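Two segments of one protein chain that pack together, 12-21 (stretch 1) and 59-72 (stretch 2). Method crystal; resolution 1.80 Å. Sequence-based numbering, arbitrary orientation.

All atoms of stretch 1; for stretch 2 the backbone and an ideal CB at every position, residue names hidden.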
ATOM      1  N   LYS A  12      -2.480 -26.568 -12.452  1.00 32.31           N
ATOM      2  CA  LYS A  12      -3.678 -25.891 -11.964  1.00 31.64           C
ATOM      3  C   LYS A  12      -3.806 -26.043 -10.442  1.00 30.60           C
ATOM      4  O   LYS A  12      -3.352 -27.023  -9.874  1.00 29.23           O
ATOM      5  CB  LYS A  12      -4.938 -26.438 -12.641  1.00 32.17           C
ATOM      6  CG  LYS A  12      -5.108 -26.070 -14.117  1.00 35.16           C
ATOM      7  CD  LYS A  12      -6.587 -26.117 -14.521  1.00 40.23           C
ATOM      8  CE  LYS A  12      -6.803 -26.787 -15.881  1.00 42.80           C
ATOM      9  NZ  LYS A  12      -6.991 -25.836 -17.010  1.00 45.87           N
ATOM     10  N   LEU A  13      -4.419 -25.057  -9.791  1.00 29.83           N
ATOM     11  CA  LEU A  13      -4.656 -25.124  -8.357  1.00 28.71           C
ATOM     12  C   LEU A  13      -6.058 -25.588  -8.132  1.00 29.08           C
ATOM     13  O   LEU A  13      -6.958 -25.218  -8.885  1.00 30.48           O
ATOM     14  CB  LEU A  13      -4.452 -23.751  -7.692  1.00 28.61           C
ATOM     15  CG  LEU A  13      -3.125 -23.037  -7.939  1.00 26.33           C
ATOM     16  CD1 LEU A  13      -3.082 -21.726  -7.170  1.00 27.43           C
ATOM     17  CD2 LEU A  13      -1.911 -23.922  -7.528  1.00 27.04           C
ATOM     18  N   SER A  14      -6.270 -26.400  -7.106  1.00 28.10           N
ATOM     19  CA  SER A  14      -7.619 -26.900  -6.859  1.00 27.54           C
ATOM     20  C   SER A  14      -8.295 -26.346  -5.611  1.00 26.48           C
ATOM     21  O   SER A  14      -9.523 -26.170  -5.600  1.00 26.26           O
ATOM     22  CB  SER A  14      -7.700 -28.433  -6.914  1.00 27.41           C
ATOM     23  OG  SER A  14      -6.887 -29.039  -5.930  1.00 31.70           O
ATOM     24  N   ARG A  15      -7.508 -26.041  -4.574  1.00 24.81           N
ATOM     25  CA  ARG A  15      -8.114 -25.696  -3.306  1.00 23.95           C
ATOM     26  C   ARG A  15      -7.341 -24.615  -2.565  1.00 22.30           C
ATOM     27  O   ARG A  15      -6.127 -24.561  -2.660  1.00 21.41           O
ATOM     28  CB  ARG A  15      -8.233 -26.945  -2.438  1.00 24.62           C
ATOM     29  CG  ARG A  15      -9.311 -26.870  -1.386  1.00 31.15           C
ATOM     30  CD  ARG A  15      -9.566 -28.270  -0.774  1.00 37.84           C
ATOM     31  NE  ARG A  15     -10.178 -29.190  -1.738  1.00 45.03           N
ATOM     32  CZ  ARG A  15     -11.441 -29.618  -1.689  1.00 47.62           C
ATOM     33  NH1 ARG A  15     -12.245 -29.221  -0.706  1.00 48.80           N
ATOM     34  NH2 ARG A  15     -11.900 -30.450  -2.625  1.00 47.51           N
ATOM     35  N   LEU A  16      -8.092 -23.756  -1.871  1.00 20.26           N
ATOM     36  CA  LEU A  16      -7.515 -22.764  -0.957  1.00 19.53           C
ATOM     37  C   LEU A  16      -8.170 -22.894   0.398  1.00 19.46           C
ATOM     38  O   LEU A  16      -9.392 -22.956   0.497  1.00 19.14           O
ATOM     39  CB  LEU A  16      -7.696 -21.337  -1.501  1.00 19.27           C
ATOM     40  CG  LEU A  16      -7.271 -20.131  -0.612  1.00 18.92           C
ATOM     41  CD1 LEU A  16      -5.773 -20.069  -0.412  1.00 19.06           C
ATOM     42  CD2 LEU A  16      -7.780 -18.819  -1.232  1.00 20.61           C
ATOM     43  N   LYS A  17      -7.341 -22.888   1.440  1.00 19.74           N
ATOM     44  CA  LYS A  17      -7.810 -22.673   2.798  1.00 19.45           C
ATOM     45  C   LYS A  17      -7.042 -21.503   3.421  1.00 18.23           C
ATOM     46  O   LYS A  17      -5.822 -21.377   3.244  1.00 17.37           O
ATOM     47  CB  LYS A  17      -7.541 -23.922   3.623  1.00 20.79           C
ATOM     48  CG  LYS A  17      -8.116 -23.894   5.060  1.00 26.56           C
ATOM     49  CD  LYS A  17      -9.623 -23.647   5.121  1.00 33.04           C
ATOM     50  CE  LYS A  17     -10.154 -23.634   6.567  1.00 31.57           C
ATOM     51  NZ  LYS A  17     -10.425 -25.032   7.062  1.00 34.88           N
ATOM     52  N   ILE A  18      -7.773 -20.688   4.160  1.00 16.58           N
ATOM     53  CA  ILE A  18      -7.183 -19.560   4.896  1.00 16.38           C
ATOM     54  C   ILE A  18      -7.691 -19.634   6.329  1.00 16.74           C
ATOM     55  O   ILE A  18      -8.897 -19.847   6.548  1.00 16.64           O
ATOM     56  CB  ILE A  18      -7.590 -18.190   4.281  1.00 16.49           C
ATOM     57  CG1 ILE A  18      -7.185 -18.094   2.825  1.00 15.04           C
ATOM     58  CG2 ILE A  18      -6.965 -16.983   5.121  1.00 15.27           C
ATOM     59  CD1 ILE A  18      -7.676 -16.805   2.109  1.00 17.23           C
ATOM     60  N   TRP A  19      -6.786 -19.451   7.296  1.00 16.30           N
ATOM     61  CA  TRP A  19      -7.177 -19.259   8.691  1.00 16.63           C
ATOM     62  C   TRP A  19      -6.694 -17.895   9.106  1.00 16.98           C
ATOM     63  O   TRP A  19      -5.575 -17.512   8.751  1.00 16.05           O
ATOM     64  CB  TRP A  19      -6.461 -20.254   9.601  1.00 18.41           C
ATOM     65  CG  TRP A  19      -6.788 -21.692   9.400  1.00 19.87           C
ATOM     66  CD1 TRP A  19      -7.653 -22.432  10.150  1.00 22.30           C
ATOM     67  CD2 TRP A  19      -6.207 -22.593   8.443  1.00 20.94           C
ATOM     68  NE1 TRP A  19      -7.677 -23.737   9.703  1.00 22.09           N
ATOM     69  CE2 TRP A  19      -6.801 -23.864   8.656  1.00 22.00           C
ATOM     70  CE3 TRP A  19      -5.244 -22.455   7.426  1.00 19.92           C
ATOM     71  CZ2 TRP A  19      -6.467 -24.985   7.891  1.00 20.76           C
ATOM     72  CZ3 TRP A  19      -4.925 -23.577   6.643  1.00 21.66           C
ATOM     73  CH2 TRP A  19      -5.517 -24.825   6.905  1.00 21.95           C
ATOM     74  N   ILE A  20      -7.531 -17.165   9.848  1.00 15.90           N
ATOM     75  CA  ILE A  20      -7.049 -15.995  10.583  1.00 16.78           C
ATOM     76  C   ILE A  20      -7.152 -16.309  12.067  1.00 16.68           C
ATOM     77  O   ILE A  20      -8.260 -16.529  12.591  1.00 15.30           O
ATOM     78  CB  ILE A  20      -7.912 -14.759  10.262  1.00 16.73           C
ATOM     79  CG1 ILE A  20      -7.898 -14.489   8.748  1.00 18.02           C
ATOM     80  CG2 ILE A  20      -7.481 -13.553  11.148  1.00 16.44           C
ATOM     81  CD1 ILE A  20      -8.752 -13.267   8.339  1.00 17.76           C
ATOM     82  N   THR A  21      -6.013 -16.379  12.749  1.00 17.59           N
ATOM     83  CA  THR A  21      -6.040 -16.757  14.155  1.00 18.40           C
ATOM     84  C   THR A  21      -6.627 -15.620  15.017  1.00 19.21           C
ATOM     85  O   THR A  21      -6.494 -14.441  14.691  1.00 19.34           O
ATOM     86  CB  THR A  21      -4.663 -17.244  14.684  1.00 18.75           C
ATOM     87  OG1 THR A  21      -3.676 -16.194  14.573  1.00 20.35           O
ATOM     88  CG2 THR A  21      -4.189 -18.460  13.863  1.00 18.66           C
ATOM     89  N   UNK A  59      -7.422  -5.185   8.900  1.00 18.63           N
ATOM     90  CA  UNK A  59      -7.270  -5.473   7.476  1.00 17.82           C
ATOM     91  C   UNK A  59      -7.130  -6.968   7.223  1.00 16.78           C
ATOM     92  O   UNK A  59      -7.014  -7.409   6.060  1.00 16.53           O
ATOM     93  CB  UNK A  59      -6.057  -4.732   6.911  1.00 17.82           C
ATOM     94  N   UNK A  60      -7.139  -7.755   8.294  1.00 17.03           N
ATOM     95  CA  UNK A  60      -6.931  -9.194   8.151  1.00 16.34           C
ATOM     96  C   UNK A  60      -7.925  -9.861   7.202  1.00 16.55           C
ATOM     97  O   UNK A  60      -7.529 -10.625   6.337  1.00 15.31           O
ATOM     98  CB  UNK A  60      -7.017  -9.862   9.525  1.00 16.34           C
ATOM     99  N   UNK A  61      -9.220  -9.574   7.363  1.00 16.55           N
ATOM    100  CA  UNK A  61     -10.227 -10.173   6.484  1.00 17.95           C
ATOM    101  C   UNK A  61     -10.077  -9.628   5.053  1.00 17.73           C
ATOM    102  O   UNK A  61     -10.246 -10.370   4.079  1.00 17.98           O
ATOM    103  CB  UNK A  61     -11.634  -9.896   7.017  1.00 17.95           C
ATOM    104  N   UNK A  62      -9.735  -8.347   4.944  1.00 17.61           N
ATOM    105  CA  UNK A  62      -9.502  -7.715   3.643  1.00 16.06           C
ATOM    106  C   UNK A  62      -8.367  -8.400   2.899  1.00 16.40           C
ATOM    107  O   UNK A  62      -8.490  -8.714   1.716  1.00 16.10           O
ATOM    108  CB  UNK A  62      -9.190  -6.227   3.817  1.00 16.06           C
ATOM    109  N   UNK A  63      -7.280  -8.679   3.611  1.00 15.38           N
ATOM    110  CA  UNK A  63      -6.144  -9.374   3.017  1.00 15.60           C
ATOM    111  C   UNK A  63      -6.578 -10.779   2.545  1.00 15.64           C
ATOM    112  O   UNK A  63      -6.274 -11.204   1.405  1.00 14.88           O
ATOM    113  CB  UNK A  63      -4.993  -9.470   4.020  1.00 15.60           C
ATOM    114  N   UNK A  64      -7.294 -11.491   3.411  1.00 15.57           N
ATOM    115  CA  UNK A  64      -7.764 -12.848   3.067  1.00 16.30           C
ATOM    116  C   UNK A  64      -8.657 -12.876   1.818  1.00 16.99           C
ATOM    117  O   UNK A  64      -8.571 -13.800   0.989  1.00 17.70           O
ATOM    118  CB  UNK A  64      -8.533 -13.442   4.249  1.00 16.30           C
ATOM    119  N   UNK A  65      -9.553 -11.899   1.718  1.00 17.81           N
ATOM    120  CA  UNK A  65     -10.419 -11.779   0.560  1.00 19.27           C
ATOM    121  C   UNK A  65      -9.647 -11.520  -0.735  1.00 18.64           C
ATOM    122  O   UNK A  65      -9.952 -12.108  -1.783  1.00 18.42           O
ATOM    123  CB  UNK A  65     -11.431 -10.655   0.791  1.00 19.27           C
ATOM    124  N   UNK A  66      -8.612 -10.692  -0.648  1.00 17.41           N
ATOM    125  CA  UNK A  66      -7.698 -10.476  -1.763  1.00 16.60           C
ATOM    126  C   UNK A  66      -6.951 -11.754  -2.148  1.00 16.29           C
ATOM    127  O   UNK A  66      -6.903 -12.100  -3.330  1.00 16.66           O
ATOM    128  CB  UNK A  66      -6.697  -9.374  -1.411  1.00 16.60           C
ATOM    129  N   UNK A  67      -6.392 -12.468  -1.170  1.00 15.08           N
ATOM    130  CA  UNK A  67      -5.804 -13.763  -1.467  1.00 16.03           C
ATOM    131  C   UNK A  67      -6.814 -14.661  -2.184  1.00 17.07           C
ATOM    132  O   UNK A  67      -6.468 -15.318  -3.171  1.00 17.49           O
ATOM    133  CB  UNK A  67      -5.311 -14.432  -0.182  1.00 16.03           C
ATOM    134  N   UNK A  68      -8.042 -14.706  -1.678  1.00 18.39           N
ATOM    135  CA  UNK A  68      -9.077 -15.528  -2.289  1.00 21.01           C
ATOM    136  C   UNK A  68      -9.346 -15.109  -3.744  1.00 21.41           C
ATOM    137  O   UNK A  68      -9.465 -15.971  -4.636  1.00 20.88           O
ATOM    138  CB  UNK A  68     -10.365 -15.440  -1.468  1.00 21.01           C
ATOM    139  N   UNK A  69      -9.412 -13.803  -3.997  1.00 21.35           N
ATOM    140  CA  UNK A  69      -9.680 -13.352  -5.370  1.00 22.66           C
ATOM    141  C   UNK A  69      -8.538 -13.622  -6.329  1.00 21.97           C
ATOM    142  O   UNK A  69      -8.747 -13.984  -7.521  1.00 21.74           O
ATOM    143  CB  UNK A  69      -9.988 -11.853  -5.374  1.00 22.66           C
ATOM    144  N   UNK A  70      -7.318 -13.459  -5.820  1.00 20.98           N
ATOM    145  CA  UNK A  70      -6.133 -13.778  -6.601  1.00 20.47           C
ATOM    146  C   UNK A  70      -6.095 -15.274  -6.895  1.00 21.62           C
ATOM    147  O   UNK A  70      -5.801 -15.692  -8.008  1.00 20.36           O
ATOM    148  CB  UNK A  70      -4.865 -13.340  -5.866  1.00 20.47           C
ATOM    149  N   UNK A  71      -6.439 -16.076  -5.898  1.00 21.21           N
ATOM    150  CA  UNK A  71      -6.433 -17.500  -6.072  1.00 23.06           C
ATOM    151  C   UNK A  71      -7.366 -17.920  -7.202  1.00 23.91           C
ATOM    152  O   UNK A  71      -6.973 -18.711  -8.053  1.00 24.61           O
ATOM    153  CB  UNK A  71      -6.826 -18.191  -4.765  1.00 23.06           C
ATOM    154  N   UNK A  72      -8.583 -17.391  -7.203  1.00 25.46           N
ATOM    155  CA  UNK A  72      -9.581 -17.718  -8.223  1.00 27.67           C
ATOM    156  C   UNK A  72      -9.041 -17.381  -9.602  1.00 28.50           C
ATOM    157  O   UNK A  72      -9.175 -18.173 -10.552  1.00 30.10           O
ATOM    158  CB  UNK A  72     -10.891 -16.970  -7.966  1.00 27.67           C
TER

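Strand 13-21 and helix 60-72 run antiparallel, their axes 172° apart and 9.7 Å at closest approach. Leu13, Leu16, Ile18 and Ile20 point their CA-to-CB bonds toward the helix and offer it a hydrocarbon surface without donors or acceptors in those side chains.

Position 59 precedes the helix, and its ideal CB has nothing of stretch 1 within 5.5 Å, so the strand does not restrict the choice. It is Arg59, whose guanidinium is hydrogen-bonded elsewhere in the structure.

At position 60 the ideal CB points toward the strand, 4.0 Å from Ile20 CD1. An aliphatic residue would suit, as would a longer chain whose first carbons cover the methyl while its end turns off. The residue is Glu60, which takes the second course: CB lies 4.0 Å from Ile20 CD1, and the carboxylate leads away. The backbone also contributes, with Glu60 O 3.5 Å from Ile20 CD1.

Position 61 points away, yet its ideal CB is still 4.6 Å from Ile20 CD1. A polar chain with a long aliphatic stem is reasonable; Lys61 fits, its CG 4.1 Å from Ile20 CD1.

Positions 62 and 63 find no part of stretch 1 within 5.5 Å of the ideal CB. The first, with phi/psi of -60/-45, does not require glycine, though it is Gly62; the second, directed sideways, is Ile63.

Position 64 is the tightest by backbone register, its CA 7.0 Å from that of Ile18. The ideal CB points toward the strand, 4.0 Å from Ile18 CG2 and 4.1 Å from Ile20 CD1, which favours a small apolar residue. Ala64 supplies a single methyl, CB, 3.9 Å from Ile18 CG2 and 4.1 Å from Ile20 CD1. Ile18 CD1 also comes within 3.3 Å of Ala64 O, an oxygen already accepting the helical hydrogen bond from the backbone N of position 68.

Positions 65 and 66 point away and are unconstrained by the strand; they are Ile65 and Ile66.

Position 67 returns toward the strand, its ideal CB 4.1 Å from Ile18 CD1 and 5.1 Å from Leu16 CD2. Valine, leucine or isoleucine could each fill that space. Ile67 does so with CG2, 3.9 Å from Ile18 CD1 and 4.1 Å from Leu16 CD2.

Position 68 is sideways, its ideal CB 4.3 Å from Leu16 CD2, so an aliphatic stem with a polar end would suit. In Lys68 the CB keeps that contact and the end leads away.

Positions 69 and 70 have no strand atom near the ideal CB. Glu69 and Leu70 occupy them.

At position 71 the ideal CB points toward the strand, 3.7 Å from Leu16 CD2, and space extends alongside residues 13 to 16. A leucine, methionine or aromatic residue could use it. Phe71, with chi1 169° (t), lays its ring there: Leu16 CB sits 3.6 Å from the ring centroid, 3° off the normal, a CH-pi contact over one face. Leu13 CB approaches CE1 of Phe71 at 3.7 Å.

Position 72 points away, leaving the choice open; Arg72 forms a salt bridge with Glu69, NH1 to OE2 3.0 Å.

Stretch 2, residues 59-72: REKGIAIIIKELFR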
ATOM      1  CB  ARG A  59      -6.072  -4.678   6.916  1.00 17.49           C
ATOM      2  CG  ARG A  59      -6.351  -3.185   7.044  1.00 17.33           C
ATOM      3  CD  ARG A  59      -5.149  -2.401   7.632  1.00 19.37           C
ATOM      4  NE  ARG A  59      -4.249  -2.082   6.541  1.00 18.63           N
ATOM      5  CZ  ARG A  59      -3.350  -1.107   6.591  1.00 17.93           C
ATOM      6  NH1 ARG A  59      -2.600  -0.869   5.532  1.00 16.53           N
ATOM      7  NH2 ARG A  59      -3.220  -0.389   7.707  1.00 16.46           N
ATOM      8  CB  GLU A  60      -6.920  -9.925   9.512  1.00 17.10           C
ATOM      9  CG  GLU A  60      -5.892  -9.396  10.500  1.00 18.36           C
ATOM     10  CD  GLU A  60      -6.436  -8.335  11.452  1.00 21.10           C
ATOM     11  OE1 GLU A  60      -7.508  -7.738  11.179  1.00 19.98           O
ATOM     12  OE2 GLU A  60      -5.768  -8.069  12.488  1.00 21.87           O
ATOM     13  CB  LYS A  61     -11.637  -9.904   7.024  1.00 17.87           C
ATOM     14  CG  LYS A  61     -11.947 -10.695   8.296  1.00 21.11           C
ATOM     15  CD  LYS A  61     -13.446 -10.763   8.595  1.00 28.80           C
ATOM     16  CE  LYS A  61     -14.000  -9.423   9.023  1.00 32.04           C
ATOM     17  NZ  LYS A  61     -15.424  -9.503   9.545  1.00 35.21           N
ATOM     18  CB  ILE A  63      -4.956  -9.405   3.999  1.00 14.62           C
ATOM     19  CG1 ILE A  63      -4.380  -7.972   4.202  1.00 14.97           C
ATOM     20  CG2 ILE A  63      -3.856 -10.379   3.529  1.00 16.94           C
ATOM     21  CD1 ILE A  63      -3.478  -7.884   5.410  1.00 17.51           C
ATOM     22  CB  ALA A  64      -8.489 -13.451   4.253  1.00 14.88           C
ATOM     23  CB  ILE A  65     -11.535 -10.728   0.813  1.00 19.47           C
ATOM     24  CG1 ILE A  65     -12.496 -11.223   1.905  1.00 21.77           C
ATOM     25  CG2 ILE A  65     -12.252 -10.330  -0.497  1.00 21.35           C
ATOM     26  CD1 ILE A  65     -13.109 -12.598   1.666  1.00 28.21           C
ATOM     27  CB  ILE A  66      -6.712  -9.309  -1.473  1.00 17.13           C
ATOM     28  CG1 ILE A  66      -7.486  -7.989  -1.409  1.00 18.18           C
ATOM     29  CG2 ILE A  66      -5.629  -9.236  -2.566  1.00 17.20           C
ATOM     30  CD1 ILE A  66      -6.599  -6.856  -0.817  1.00 17.22           C
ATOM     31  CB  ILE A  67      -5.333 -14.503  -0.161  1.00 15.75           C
ATOM     32  CG1 ILE A  67      -4.166 -13.735   0.472  1.00 13.92           C
ATOM     33  CG2 ILE A  67      -4.915 -15.968  -0.463  1.00 15.85           C
ATOM     34  CD1 ILE A  67      -3.821 -14.190   1.905  1.00 15.49           C
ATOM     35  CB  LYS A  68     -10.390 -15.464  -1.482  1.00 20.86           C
ATOM     36  CG  LYS A  68     -11.511 -16.322  -2.124  1.00 25.12           C
ATOM     37  CD  LYS A  68     -12.718 -16.525  -1.205  1.00 25.03           C
ATOM     38  CE  LYS A  68     -13.908 -15.648  -1.617  1.00 32.61           C
ATOM     39  NZ  LYS A  68     -15.204 -15.955  -0.870  1.00 32.65           N
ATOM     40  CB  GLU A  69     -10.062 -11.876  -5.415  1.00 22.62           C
ATOM     41  CG  GLU A  69     -11.443 -11.552  -4.837  1.00 28.91           C
ATOM     42  CD  GLU A  69     -12.592 -12.328  -5.496  1.00 33.57           C
ATOM     43  OE1 GLU A  69     -12.592 -12.472  -6.737  1.00 37.73           O
ATOM     44  OE2 GLU A  69     -13.504 -12.785  -4.770  1.00 36.69           O
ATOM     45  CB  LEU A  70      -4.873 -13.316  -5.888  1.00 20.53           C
ATOM     46  CG  LEU A  70      -4.726 -11.790  -5.818  1.00 19.76           C
ATOM     47  CD1 LEU A  70      -3.504 -11.391  -4.978  1.00 21.19           C
ATOM     48  CD2 LEU A  70      -4.644 -11.141  -7.185  1.00 18.25           C
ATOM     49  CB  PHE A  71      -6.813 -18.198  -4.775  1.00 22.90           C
ATOM     50  CG  PHE A  71      -7.086 -19.659  -4.936  1.00 22.66           C
ATOM     51  CD1 PHE A  71      -6.033 -20.567  -4.971  1.00 22.94           C
ATOM     52  CD2 PHE A  71      -8.389 -20.126  -5.042  1.00 22.76           C
ATOM     53  CE1 PHE A  71      -6.271 -21.910  -5.115  1.00 22.08           C
ATOM     54  CE2 PHE A  71      -8.627 -21.484  -5.194  1.00 23.08           C
ATOM     55  CZ  PHE A  71      -7.570 -22.360  -5.233  1.00 22.94           C
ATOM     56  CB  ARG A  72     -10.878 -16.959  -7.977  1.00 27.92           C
ATOM     57  CG  ARG A  72     -11.719 -17.488  -6.831  1.00 32.85           C
ATOM     58  CD  ARG A  72     -13.068 -16.765  -6.795  1.00 39.92           C
ATOM     59  NE  ARG A  72     -13.816 -17.080  -5.579  1.00 46.81           N
ATOM     60  CZ  ARG A  72     -14.765 -16.306  -5.046  1.00 50.44           C
ATOM     61  NH1 ARG A  72     -15.082 -15.139  -5.598  1.00 52.57           N
ATOM     62  NH2 ARG A  72     -15.391 -16.694  -3.940  1.00 52.53           N
TER
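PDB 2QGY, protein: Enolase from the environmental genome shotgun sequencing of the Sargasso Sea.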